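Local coordinates for acyl-CoA dehydrogenase domain protein Tcur3481 (Thermomonospora curvata, PDB 6WY9) that probably acts as an FAD-binding acyl-CoA dehydrogenase, a flavoprotein oxidoreductase of the family that introduces a double bond into acyl-CoA thioesters, at residues L71-L75 / L87-V92; D143-L147 / P207-L211; K151-I157 / D196-L201; A160-V165 / F176-A180; A223-L227 / I340-L344. All coordinates share one frame; numbering follows the deposited sequence.

Contact 1. Residues L71-L75 / L87-V92; sequences LCVLL and LWPTLV
Trp88 touches Leu75 with its CB, not with its indole. The ring leans back over its own helix, where CD of Pro89 lies 3.3 Å above the plane on one face, offset toward the rim; at the pyrrole edge, NE1 is hydrogen-bonded to a glycerol, probably from the crystallisation liquor. A chi1 of 79°, which puts CG between the backbone N and the carbonyl carbon, carries the indole away from helix 67-80. What remains for Leu75 is the base of the residue: its CD1 sits 3.9 Å from CB of Trp88. The other branch of Leu75, CD2, is 3.7 Å from CB of Leu87, the two leucines sliding past each other in opposite directions. Leu74 meets Leu87 at about a right angle, with CG 4.0 Å from CD1 of Leu87. One turn on, CD1 of Leu91 is shared: Leu71 CD1 reaches it at 3.7 Å, and Leu74 CD2 comes to it from another direction at 3.9 Å. Leu71 also uses CD2, against CG2 of Val92. The contact is purely apolar, between segments running nearly antiparallel (166°) with axes 11.0 Å apart, a spacing filled by leucine side chains. Within the N-terminal helical domain, helix 5-23 packs against Leu74 and Leu87, and helix 41-49 against Leu87; on another flank, helix 215-248 of the C-terminal domain packs against Leu75, Trp88 and Val92.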
# COMPACT_ATOMS: atom_id res chain seq x y z
N LEU B 71 26.67 6.38 17.88
CA LEU B 71 26.16 5.02 17.88
C LEU B 71 25.36 4.76 16.61
O LEU B 71 25.56 3.74 15.93
CB LEU B 71 25.31 4.77 19.13
CG LEU B 71 24.68 3.36 19.09
CD1 LEU B 71 25.76 2.26 18.95
CD2 LEU B 71 23.73 3.12 20.29
N CYS B 72 24.50 5.69 16.24
CA CYS B 72 23.66 5.47 15.05
C CYS B 72 24.50 5.42 13.77
O CYS B 72 24.18 4.67 12.85
CB CYS B 72 22.58 6.53 14.98
SG CYS B 72 21.27 6.25 16.26
N VAL B 73 25.57 6.22 13.70
CA VAL B 73 26.44 6.17 12.52
C VAL B 73 27.09 4.80 12.43
O VAL B 73 27.11 4.18 11.36
CB VAL B 73 27.48 7.31 12.58
CG1 VAL B 73 28.56 7.15 11.52
CG2 VAL B 73 26.80 8.64 12.38
N LEU B 74 27.58 4.30 13.56
CA LEU B 74 28.18 2.97 13.57
C LEU B 74 27.17 1.87 13.23
O LEU B 74 27.49 0.94 12.48
CB LEU B 74 28.81 2.69 14.93
CG LEU B 74 29.39 1.30 15.17
CD1 LEU B 74 30.64 1.02 14.28
CD2 LEU B 74 29.73 1.11 16.66
N LEU B 75 25.95 1.94 13.81
CA LEU B 75 24.95 0.91 13.54
C LEU B 75 24.49 0.92 12.09
O LEU B 75 24.13 -0.13 11.53
CB LEU B 75 23.72 1.09 14.48
CG LEU B 75 24.03 0.81 15.96
CD1 LEU B 75 22.79 0.98 16.85
CD2 LEU B 75 24.70 -0.59 16.13
N LEU B 87 26.40 -5.17 18.38
CA LEU B 87 26.68 -3.78 18.75
C LEU B 87 25.47 -3.14 19.43
O LEU B 87 25.62 -2.48 20.47
CB LEU B 87 27.10 -2.98 17.51
CG LEU B 87 28.51 -3.26 16.96
CD1 LEU B 87 28.65 -2.61 15.54
CD2 LEU B 87 29.60 -2.75 17.89
N TRP B 88 24.26 -3.33 18.88
CA TRP B 88 23.21 -2.56 19.55
C TRP B 88 22.89 -3.14 20.94
O TRP B 88 22.75 -2.36 21.89
CB TRP B 88 21.94 -2.38 18.67
CG TRP B 88 20.98 -3.54 18.56
CD1 TRP B 88 20.90 -4.45 17.53
CD2 TRP B 88 19.94 -3.90 19.49
NE1 TRP B 88 19.89 -5.36 17.79
CE2 TRP B 88 19.31 -5.05 18.99
CE3 TRP B 88 19.53 -3.38 20.73
CZ2 TRP B 88 18.24 -5.68 19.67
CZ3 TRP B 88 18.48 -4.00 21.39
CH2 TRP B 88 17.85 -5.14 20.86
N PRO B 89 22.86 -4.46 21.15
CA PRO B 89 22.61 -4.92 22.54
C PRO B 89 23.68 -4.43 23.52
O PRO B 89 23.34 -3.91 24.59
CB PRO B 89 22.58 -6.45 22.41
CG PRO B 89 22.22 -6.71 20.96
CD PRO B 89 22.98 -5.59 20.21
N THR B 90 24.96 -4.55 23.18
CA THR B 90 26.01 -4.13 24.10
C THR B 90 26.00 -2.63 24.31
O THR B 90 26.12 -2.16 25.45
CB THR B 90 27.38 -4.59 23.59
OG1 THR B 90 27.48 -6.01 23.74
CG2 THR B 90 28.51 -3.95 24.39
N LEU B 91 25.91 -1.84 23.21
CA LEU B 91 26.11 -0.39 23.34
C LEU B 91 24.87 0.35 23.82
O LEU B 91 25.00 1.37 24.51
CB LEU B 91 26.60 0.21 22.00
CG LEU B 91 28.04 -0.25 21.65
CD1 LEU B 91 28.60 0.29 20.30
CD2 LEU B 91 29.03 0.05 22.83
N VAL B 92 23.66 -0.11 23.46
CA VAL B 92 22.46 0.42 24.11
C VAL B 92 22.48 0.11 25.61
O VAL B 92 22.17 0.97 26.45
CB VAL B 92 21.17 -0.12 23.43
CG1 VAL B 92 19.91 0.27 24.22
CG2 VAL B 92 21.05 0.40 21.94

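Contact 2. Residues D143-L147 / P207-L211; sequences DGWRL and PARAL
Trp145 and Ala208 form an antiparallel hydrogen-bonded pair between strands whose short segments make an angle of 126°, a strongly twisted crossing. Trp145 N reaches Ala208 O at 3.0 Å, and Ala208 N reaches Trp145 O at 2.8 Å; both bonds are noticeably bent. Arg146 and Pro207 follow as a non-hydrogen-bonded pair, where CA of Pro207 adds a C-H contact to Trp145 O. On the face of Trp145, the indole comes alongside the other strand, with Ala208 O at the ring edge and near its plane; NE1 lies 3.7 Å from CB of Ala210. Leu147 turns its CD1 in to 3.7 Å from CB of Ala208. On the face of Arg146, its extended chain brings NH2 across CG of Pro207 at 3.3 Å, but the charge is answered elsewhere: NE makes a salt bridge to Asp141, and NH2 bonds Ala205 O. Where the strands splay, the backbone link is replaced by a water that accepts from Ala210 N at 2.9 Å and donates to Asp143 O. Arg209 folds back over this end, bent at chi2 and chi3, and lays one guanidinium face over Asp143 O. Its NH2 stands 3.8 Å from Asp143 OD1, a long salt bridge with the carboxylate and guanidinium planes 85° apart. Two backbone bonds hold the strands together at Trp145 and Ala208, while the exposed Asp143-Arg209 pair probably contributes only a loose electrostatic attraction at the solvent side.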
# COMPACT_ATOMS: atom_id res chain seq x y z
N ASP B 143 19.06 -3.93 49.90
CA ASP B 143 19.31 -2.91 48.88
C ASP B 143 19.38 -3.48 47.47
O ASP B 143 19.80 -2.78 46.54
CB ASP B 143 20.59 -2.12 49.21
CG ASP B 143 21.76 -3.03 49.53
OD1 ASP B 143 22.92 -2.55 49.46
OD2 ASP B 143 21.54 -4.22 49.85
N GLY B 144 18.96 -4.73 47.28
CA GLY B 144 18.92 -5.31 45.96
C GLY B 144 17.54 -5.79 45.58
O GLY B 144 16.53 -5.40 46.18
N TRP B 145 17.49 -6.67 44.59
CA TRP B 145 16.23 -7.16 44.04
C TRP B 145 16.39 -8.62 43.67
O TRP B 145 17.49 -9.08 43.37
CB TRP B 145 15.81 -6.35 42.79
CG TRP B 145 15.60 -4.91 43.09
CD1 TRP B 145 16.55 -3.96 43.20
CD2 TRP B 145 14.35 -4.27 43.33
NE1 TRP B 145 15.98 -2.75 43.50
CE2 TRP B 145 14.63 -2.91 43.59
CE3 TRP B 145 13.03 -4.71 43.36
CZ2 TRP B 145 13.63 -1.99 43.88
CZ3 TRP B 145 12.03 -3.80 43.64
CH2 TRP B 145 12.34 -2.45 43.90
N ARG B 146 15.27 -9.34 43.67
CA ARG B 146 15.22 -10.65 43.03
C ARG B 146 14.12 -10.66 41.98
O ARG B 146 13.00 -10.20 42.23
CB ARG B 146 15.02 -11.75 44.07
CG ARG B 146 16.19 -11.82 45.00
CD ARG B 146 16.12 -13.02 45.89
NE ARG B 146 17.26 -13.06 46.80
CZ ARG B 146 18.43 -13.61 46.51
NH1 ARG B 146 19.42 -13.60 47.41
NH2 ARG B 146 18.62 -14.18 45.34
N LEU B 147 14.48 -11.19 40.80
CA LEU B 147 13.66 -11.21 39.60
C LEU B 147 13.18 -12.63 39.31
O LEU B 147 13.97 -13.58 39.34
CB LEU B 147 14.45 -10.72 38.37
CG LEU B 147 15.25 -9.42 38.49
CD1 LEU B 147 15.94 -9.04 37.18
CD2 LEU B 147 14.37 -8.28 38.99
N PRO B 207 19.30 -12.61 41.70
CA PRO B 207 19.78 -11.34 42.27
C PRO B 207 20.02 -10.29 41.20
O PRO B 207 20.55 -10.58 40.12
CB PRO B 207 21.08 -11.73 42.98
CG PRO B 207 20.96 -13.21 43.19
CD PRO B 207 20.18 -13.74 42.03
N ALA B 208 19.61 -9.05 41.50
CA ALA B 208 19.77 -7.96 40.53
C ALA B 208 19.89 -6.64 41.25
O ALA B 208 19.52 -6.50 42.42
CB ALA B 208 18.60 -7.87 39.54
N ARG B 209 20.38 -5.65 40.51
CA ARG B 209 20.57 -4.29 41.00
C ARG B 209 19.85 -3.34 40.07
O ARG B 209 19.97 -3.47 38.84
CB ARG B 209 22.05 -3.92 41.05
CG ARG B 209 22.93 -4.93 41.76
CD ARG B 209 22.62 -4.93 43.24
NE ARG B 209 22.99 -3.67 43.87
CZ ARG B 209 23.00 -3.45 45.18
NH1 ARG B 209 22.66 -4.42 46.02
NH2 ARG B 209 23.35 -2.27 45.66
N ALA B 210 19.10 -2.40 40.63
CA ALA B 210 18.32 -1.50 39.79
C ALA B 210 19.19 -0.43 39.13
O ALA B 210 20.22 -0.01 39.69
CB ALA B 210 17.21 -0.83 40.62
N LEU B 211 18.79 -0.01 37.93
CA LEU B 211 19.19 1.28 37.38
C LEU B 211 18.21 2.35 37.87
O LEU B 211 17.18 2.04 38.48
CB LEU B 211 19.24 1.24 35.84
CG LEU B 211 20.44 0.57 35.17
CD1 LEU B 211 20.41 -0.92 35.47
CD2 LEU B 211 20.46 0.81 33.61
O HOH W 1 19.32 -2.13 43.48

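Contact 3. Residues K151-I157 / D196-L201; sequences KAVVPSI and DMAGNL
A G1 beta bulge joins the two strands: Val153 and Val154 both stand opposite Gly199. Val153 takes the left-handed backbone conformation (phi 45°) usual for this bulge, and one extra residue is inserted between the Lys151-Leu201 pair and the Val154-Gly199 pair. Val154 N bonds Gly199 O at 2.7 Å, and Gly199 N answers to Val154 O. The N-H of Val153, unable to aim well at Gly199 O, is taken up by a side chain instead: Asn200 OD1 accepts it at 3.0 Å, in the amide plane, with the two side chains lying side by side. The other end of that amide, ND2, bonds the backbone of a neighbouring chain of another protein, so Asn200 ties the bulge to the assembly. These strands belong to the beta domain that acyl-CoA dehydrogenases carry between their two helical domains. On the face of Lys151 and Leu201, CG2 of Val154 packs 4.1 Å from CG of Leu201, while Lys151 bends away to a salt bridge with Glu125. Beyond the end of strand 144-154, Ser156 is held by two bonds to Asp196, just ahead of strand 197-203. The Asp196 carboxylate reaches across from a chi1 of 180°, CG pointing away from the backbone N, and OD2 receives Ser156 N at 2.8 Å on the syn lone pair. OD1 receives Ser156 OG, also at 2.8 Å, from 42° above the carboxylate plane. Replacing Asp196 with an alanine is likely to leave Ser156 N and OG without these acceptors and the loop at Ser156 less firmly fixed. CG2 of Ile157 lies 4.1 Å from Gly199 N.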
# COMPACT_ATOMS: atom_id res chain seq x y z
N LYS B 151 12.08 -14.16 29.94
CA LYS B 151 12.19 -13.18 28.86
C LYS B 151 12.44 -13.92 27.55
O LYS B 151 13.04 -15.00 27.53
CB LYS B 151 13.33 -12.17 29.09
CG LYS B 151 13.39 -11.61 30.49
CD LYS B 151 12.14 -10.76 30.86
CE LYS B 151 12.08 -9.43 30.07
NZ LYS B 151 10.88 -8.65 30.49
N ALA B 152 11.95 -13.34 26.46
CA ALA B 152 11.98 -14.00 25.17
C ALA B 152 13.16 -13.55 24.33
O ALA B 152 13.43 -12.35 24.20
CB ALA B 152 10.67 -13.72 24.41
N VAL B 153 13.81 -14.51 23.66
CA VAL B 153 14.70 -14.23 22.54
C VAL B 153 15.62 -13.06 22.86
O VAL B 153 15.68 -12.06 22.12
CB VAL B 153 13.93 -13.97 21.21
CG1 VAL B 153 13.31 -15.27 20.65
CG2 VAL B 153 12.88 -12.84 21.30
N VAL B 154 16.39 -13.21 23.92
CA VAL B 154 17.43 -12.23 24.26
C VAL B 154 18.54 -12.30 23.23
O VAL B 154 19.11 -13.38 23.01
CB VAL B 154 17.96 -12.52 25.67
CG1 VAL B 154 19.08 -11.55 26.02
CG2 VAL B 154 16.79 -12.49 26.64
N PRO B 155 18.89 -11.19 22.57
CA PRO B 155 19.76 -11.29 21.40
C PRO B 155 21.21 -11.52 21.80
O PRO B 155 21.67 -11.03 22.83
CB PRO B 155 19.60 -9.92 20.71
CG PRO B 155 19.26 -8.97 21.90
CD PRO B 155 18.35 -9.84 22.77
N SER B 156 21.90 -12.31 20.98
CA SER B 156 23.36 -12.40 21.05
C SER B 156 23.83 -12.69 22.47
O SER B 156 24.79 -12.10 22.99
CB SER B 156 23.98 -11.14 20.46
OG SER B 156 23.56 -10.98 19.11
N ILE B 157 23.19 -13.69 23.08
CA ILE B 157 23.43 -14.01 24.51
C ILE B 157 24.83 -14.56 24.75
O ILE B 157 25.38 -14.41 25.86
CB ILE B 157 22.34 -14.99 25.01
CG1 ILE B 157 22.38 -15.14 26.56
CG2 ILE B 157 22.57 -16.37 24.38
CD1 ILE B 157 21.38 -14.32 27.35
N ASP B 196 20.88 -15.05 14.27
CA ASP B 196 21.45 -14.81 15.59
C ASP B 196 21.17 -16.03 16.46
O ASP B 196 20.23 -16.79 16.21
CB ASP B 196 20.84 -13.54 16.22
CG ASP B 196 21.41 -13.24 17.63
OD1 ASP B 196 22.66 -13.23 17.77
OD2 ASP B 196 20.61 -12.97 18.60
N MET B 197 21.97 -16.21 17.49
CA MET B 197 21.65 -17.21 18.50
C MET B 197 21.19 -16.46 19.76
O MET B 197 22.02 -15.94 20.52
CB MET B 197 22.82 -18.13 18.79
CG MET B 197 22.42 -19.38 19.58
SD MET B 197 21.28 -20.49 18.68
CE MET B 197 22.24 -21.10 17.27
N ALA B 198 19.87 -16.39 19.95
CA ALA B 198 19.24 -15.71 21.08
C ALA B 198 19.07 -16.67 22.25
O ALA B 198 19.38 -17.87 22.15
CB ALA B 198 17.89 -15.10 20.65
N GLY B 199 18.59 -16.16 23.38
CA GLY B 199 18.34 -17.02 24.54
C GLY B 199 16.95 -16.74 25.10
O GLY B 199 16.56 -15.58 25.26
N ASN B 200 16.15 -17.79 25.32
CA ASN B 200 14.92 -17.65 26.11
C ASN B 200 15.33 -17.79 27.57
O ASN B 200 15.85 -18.83 27.98
CB ASN B 200 13.87 -18.68 25.70
CG ASN B 200 13.47 -18.58 24.21
OD1 ASN B 200 13.48 -17.49 23.64
ND2 ASN B 200 13.11 -19.70 23.60
N LEU B 201 15.16 -16.71 28.33
CA LEU B 201 15.77 -16.53 29.64
C LEU B 201 14.78 -16.93 30.74
O LEU B 201 13.64 -16.46 30.74
CB LEU B 201 16.15 -15.06 29.79
CG LEU B 201 17.55 -14.53 30.13
CD1 LEU B 201 17.40 -13.14 30.77
CD2 LEU B 201 18.36 -15.52 31.02

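Contact 4. Residues A160-V165 / F176-A180; sequences AAHLLV and FLVDA
Phe176 lies midway along the return strand of a beta hairpin, 160-169 with 172-179, in the beta domain, and pairs with Val165 through two backbone bonds; its ring presents an edge to Val165 O, with CD1 at 3.6 Å. This ring also meets Trp145 edge-to-face. Leu177 lies on the other face of the sheet and crosses Leu164, whose CD2 is 3.9 Å from Leu177 CD1. Val178 returns to the face of Phe176. Its N and O bond the O and N of Leu163, each at 2.8 Å, and its CG2 packs 4.0 Å from CG2 of Val165, beside Leu147 and Ala208. Asp179 then comes up beside His162, the two side chains pointing the same way. Its OD1 takes the hydrogen bond from ND1 on the anti side, 22° out of the carboxylate plane, yet almost exactly in the plane of the imidazole; ring and carboxylate planes stand 60° apart. The modelled separation of His162 ND1 and Asp179 OD1, 2.5 Å, is short and its exact value deserves caution. NE2 of the same ring is hydrogen-bonded to Arg117, so the imidazole is fixed at both nitrogens. With a leucine in place of His162, Asp179 OD1 would probably lose its donor and Arg117 its link through the ring to this carboxylate. Ala180 closes the pairing as its N bonds Ala161 O at 2.8 Å, while its CB rests 3.2 Å from Ala160 O.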
# COMPACT_ATOMS: atom_id res chain seq x y z
N ALA B 160 28.00 -12.71 26.62
CA ALA B 160 27.60 -11.51 27.37
C ALA B 160 27.82 -11.75 28.86
O ALA B 160 27.40 -12.78 29.39
CB ALA B 160 26.14 -11.16 27.08
N ALA B 161 28.50 -10.81 29.53
CA ALA B 161 28.81 -10.99 30.96
C ALA B 161 27.67 -10.49 31.86
O ALA B 161 27.54 -10.93 33.01
CB ALA B 161 30.12 -10.27 31.29
N HIS B 162 26.85 -9.57 31.36
CA HIS B 162 25.77 -8.97 32.11
C HIS B 162 24.63 -8.66 31.16
O HIS B 162 24.85 -8.44 29.96
CB HIS B 162 26.19 -7.67 32.80
CG HIS B 162 27.57 -7.70 33.37
ND1 HIS B 162 27.83 -8.14 34.65
CD2 HIS B 162 28.76 -7.34 32.84
CE1 HIS B 162 29.13 -8.05 34.89
NE2 HIS B 162 29.72 -7.56 33.81
N LEU B 163 23.42 -8.63 31.71
CA LEU B 163 22.19 -8.33 30.99
C LEU B 163 21.42 -7.25 31.72
O LEU B 163 21.33 -7.27 32.95
CB LEU B 163 21.28 -9.56 30.89
CG LEU B 163 21.81 -10.90 30.37
CD1 LEU B 163 22.48 -11.66 31.50
CD2 LEU B 163 20.63 -11.71 29.79
N LEU B 164 20.85 -6.31 30.97
CA LEU B 164 19.82 -5.44 31.50
C LEU B 164 18.47 -6.09 31.23
O LEU B 164 18.13 -6.35 30.07
CB LEU B 164 19.89 -4.05 30.86
CG LEU B 164 21.23 -3.36 30.94
CD1 LEU B 164 21.12 -1.93 30.44
CD2 LEU B 164 21.81 -3.40 32.42
N VAL B 165 17.70 -6.32 32.29
CA VAL B 165 16.44 -7.07 32.26
C VAL B 165 15.32 -6.14 32.73
O VAL B 165 15.40 -5.60 33.83
CB VAL B 165 16.51 -8.30 33.19
CG1 VAL B 165 15.13 -9.02 33.28
CG2 VAL B 165 17.64 -9.23 32.78
N PHE B 176 16.93 -3.52 35.36
CA PHE B 176 17.80 -4.10 36.39
C PHE B 176 18.98 -4.79 35.74
O PHE B 176 18.80 -5.52 34.76
CB PHE B 176 17.05 -5.13 37.24
CG PHE B 176 15.80 -4.60 37.87
CD1 PHE B 176 14.62 -4.46 37.12
CD2 PHE B 176 15.79 -4.26 39.21
CE1 PHE B 176 13.46 -3.97 37.73
CE2 PHE B 176 14.66 -3.77 39.83
CZ PHE B 176 13.49 -3.63 39.09
N LEU B 177 20.16 -4.60 36.32
CA LEU B 177 21.38 -5.25 35.85
C LEU B 177 21.55 -6.62 36.49
O LEU B 177 21.45 -6.78 37.72
CB LEU B 177 22.60 -4.38 36.14
CG LEU B 177 23.89 -4.86 35.47
CD1 LEU B 177 24.70 -3.69 34.98
CD2 LEU B 177 24.71 -5.69 36.47
N VAL B 178 21.86 -7.61 35.66
CA VAL B 178 22.02 -8.99 36.12
C VAL B 178 23.33 -9.54 35.59
O VAL B 178 23.65 -9.37 34.40
CB VAL B 178 20.83 -9.85 35.67
CG1 VAL B 178 21.10 -11.29 36.00
CG2 VAL B 178 19.56 -9.36 36.34
N ASP B 179 24.07 -10.25 36.44
CA ASP B 179 25.26 -10.95 35.96
C ASP B 179 24.84 -12.23 35.25
O ASP B 179 23.87 -12.89 35.64
CB ASP B 179 26.22 -11.23 37.12
CG ASP B 179 26.83 -9.94 37.67
OD1 ASP B 179 26.99 -8.98 36.88
OD2 ASP B 179 27.10 -9.87 38.87
N ALA B 180 25.55 -12.55 34.16
CA ALA B 180 25.16 -13.70 33.33
C ALA B 180 25.36 -15.03 34.04
O ALA B 180 24.81 -16.03 33.58
CB ALA B 180 25.96 -13.72 32.03

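Contact 5. Residues A223-L227 / I340-L344; sequences ARTAL and ISGTL
Leu227 and Leu344 come together because each sets its CG anti to its own carbonyl carbon (chi1 -74° and -52°), so that the two branched ends cross obliquely with Leu227 CD1 3.7 Å from Leu344 CD1. Leu344 points toward the helix from a left-handed backbone conformation, phi 70°. Its CD1 is a shared methyl: Ala223 CB touches it at 3.8 Å and Arg224 CG at 4.0 Å. Thr343 directs CG2 at Leu227, 3.7 Å from its CD1 and crossing at about a right angle. The Thr343 hydroxyl, meanwhile, bonds Gln339 O in the preceding helix. Ile340, at the end of helix 330-340, brings its CG2 to 3.7 Å from Leu227 O. Ile340 and Thr343 are the ends of a type I turn, closed by Thr343 N to Ile340 O at 3.0 Å, and Leu344 follows it. At the polar margin a water lies at the edge of the Arg224 guanidinium, in its plane; it accepts from Arg224 NE at 2.7 Å and gives a weak bond to Leu344 O. Leu344 N is held in turn by Glu124 from the beta domain. Trp88 packs on both Leu227 and Thr343, bringing helix 87-100 against the same place. Helix 215-248 is the long first helix of the C-terminal domain, and its burial beneath the connection from helix 330-340 to helix 347-362 belongs to the all-helical C-terminal domain of the acyl-CoA dehydrogenase fold.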
# COMPACT_ATOMS: atom_id res chain seq x y z
N ALA B 223 16.77 2.14 22.28
CA ALA B 223 16.81 0.88 21.53
C ALA B 223 16.01 0.98 20.23
O ALA B 223 16.41 0.42 19.19
CB ALA B 223 16.25 -0.27 22.37
N ARG B 224 14.84 1.62 20.29
CA ARG B 224 14.04 1.83 19.08
C ARG B 224 14.84 2.63 18.05
O ARG B 224 14.82 2.32 16.84
CB ARG B 224 12.74 2.56 19.42
CG ARG B 224 11.69 1.68 20.18
CD ARG B 224 10.41 2.44 20.57
NE ARG B 224 9.40 1.55 21.21
CZ ARG B 224 8.84 1.76 22.40
NH1 ARG B 224 9.18 2.83 23.14
NH2 ARG B 224 7.92 0.89 22.88
N THR B 225 15.50 3.70 18.52
CA THR B 225 16.30 4.55 17.65
C THR B 225 17.47 3.76 17.07
O THR B 225 17.74 3.82 15.88
CB THR B 225 16.77 5.78 18.45
OG1 THR B 225 15.63 6.47 18.96
CG2 THR B 225 17.59 6.73 17.60
N ALA B 226 18.15 2.99 17.93
CA ALA B 226 19.28 2.19 17.48
C ALA B 226 18.85 1.13 16.45
O ALA B 226 19.55 0.90 15.45
CB ALA B 226 19.96 1.55 18.71
N LEU B 227 17.73 0.45 16.71
CA LEU B 227 17.27 -0.54 15.75
C LEU B 227 16.95 0.14 14.43
O LEU B 227 17.21 -0.41 13.36
CB LEU B 227 16.02 -1.28 16.29
CG LEU B 227 16.31 -2.30 17.39
CD1 LEU B 227 14.99 -2.58 18.28
CD2 LEU B 227 16.88 -3.59 16.77
N ILE B 340 14.41 -7.27 12.28
CA ILE B 340 14.44 -5.97 12.93
C ILE B 340 13.05 -5.35 12.96
O ILE B 340 12.66 -4.70 13.94
CB ILE B 340 15.47 -5.05 12.23
CG1 ILE B 340 16.89 -5.53 12.54
CG2 ILE B 340 15.34 -3.60 12.75
CD1 ILE B 340 17.94 -4.80 11.64
N SER B 341 12.26 -5.58 11.89
CA SER B 341 10.95 -4.94 11.77
C SER B 341 9.95 -5.44 12.80
O SER B 341 8.86 -4.86 12.95
CB SER B 341 10.39 -5.15 10.35
OG SER B 341 10.10 -6.54 10.14
N GLY B 342 10.30 -6.50 13.53
CA GLY B 342 9.47 -7.01 14.62
C GLY B 342 10.09 -6.85 16.02
O GLY B 342 9.48 -7.26 17.02
N THR B 343 11.29 -6.29 16.10
CA THR B 343 12.03 -6.28 17.37
C THR B 343 11.50 -5.14 18.22
O THR B 343 11.39 -4.00 17.74
CB THR B 343 13.52 -6.17 17.10
OG1 THR B 343 13.87 -7.28 16.24
CG2 THR B 343 14.35 -6.24 18.45
N LEU B 344 11.08 -5.48 19.44
CA LEU B 344 10.29 -4.65 20.33
C LEU B 344 8.87 -4.46 19.83
O LEU B 344 8.18 -3.56 20.30
CB LEU B 344 10.92 -3.27 20.59
CG LEU B 344 12.37 -3.32 21.03
CD1 LEU B 344 12.98 -1.92 21.35
CD2 LEU B 344 12.58 -4.34 22.19
O HOH W 2 8.76 -0.37 19.35

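How the contacts relate
Contacts 2, 3 and 4 lie in one beta sheet. Contact 4 is nested along the chain within the loops closed by contacts 2 and 3, with centres 11 and 12 Å away. A probable hydrogen bond between Leu177 N and Arg209 O (2.8 Å) ties it to contact 2, and its Leu163 CD2 packs 3.7 Å from both Ile157 CD1 and Leu201 CD1 of contact 3. Contact 1 in the N-terminal and contact 5 in the C-terminal helical domain, centres 11 Å apart, meet where Leu75 CD1 lies 3.4 Å from Ala226 CB. Pro155 of contact 3 links sheet to helices by packing on Pro89 and Trp88. All five lie away from the flavin pocket around Arg249, Phe259 and His317.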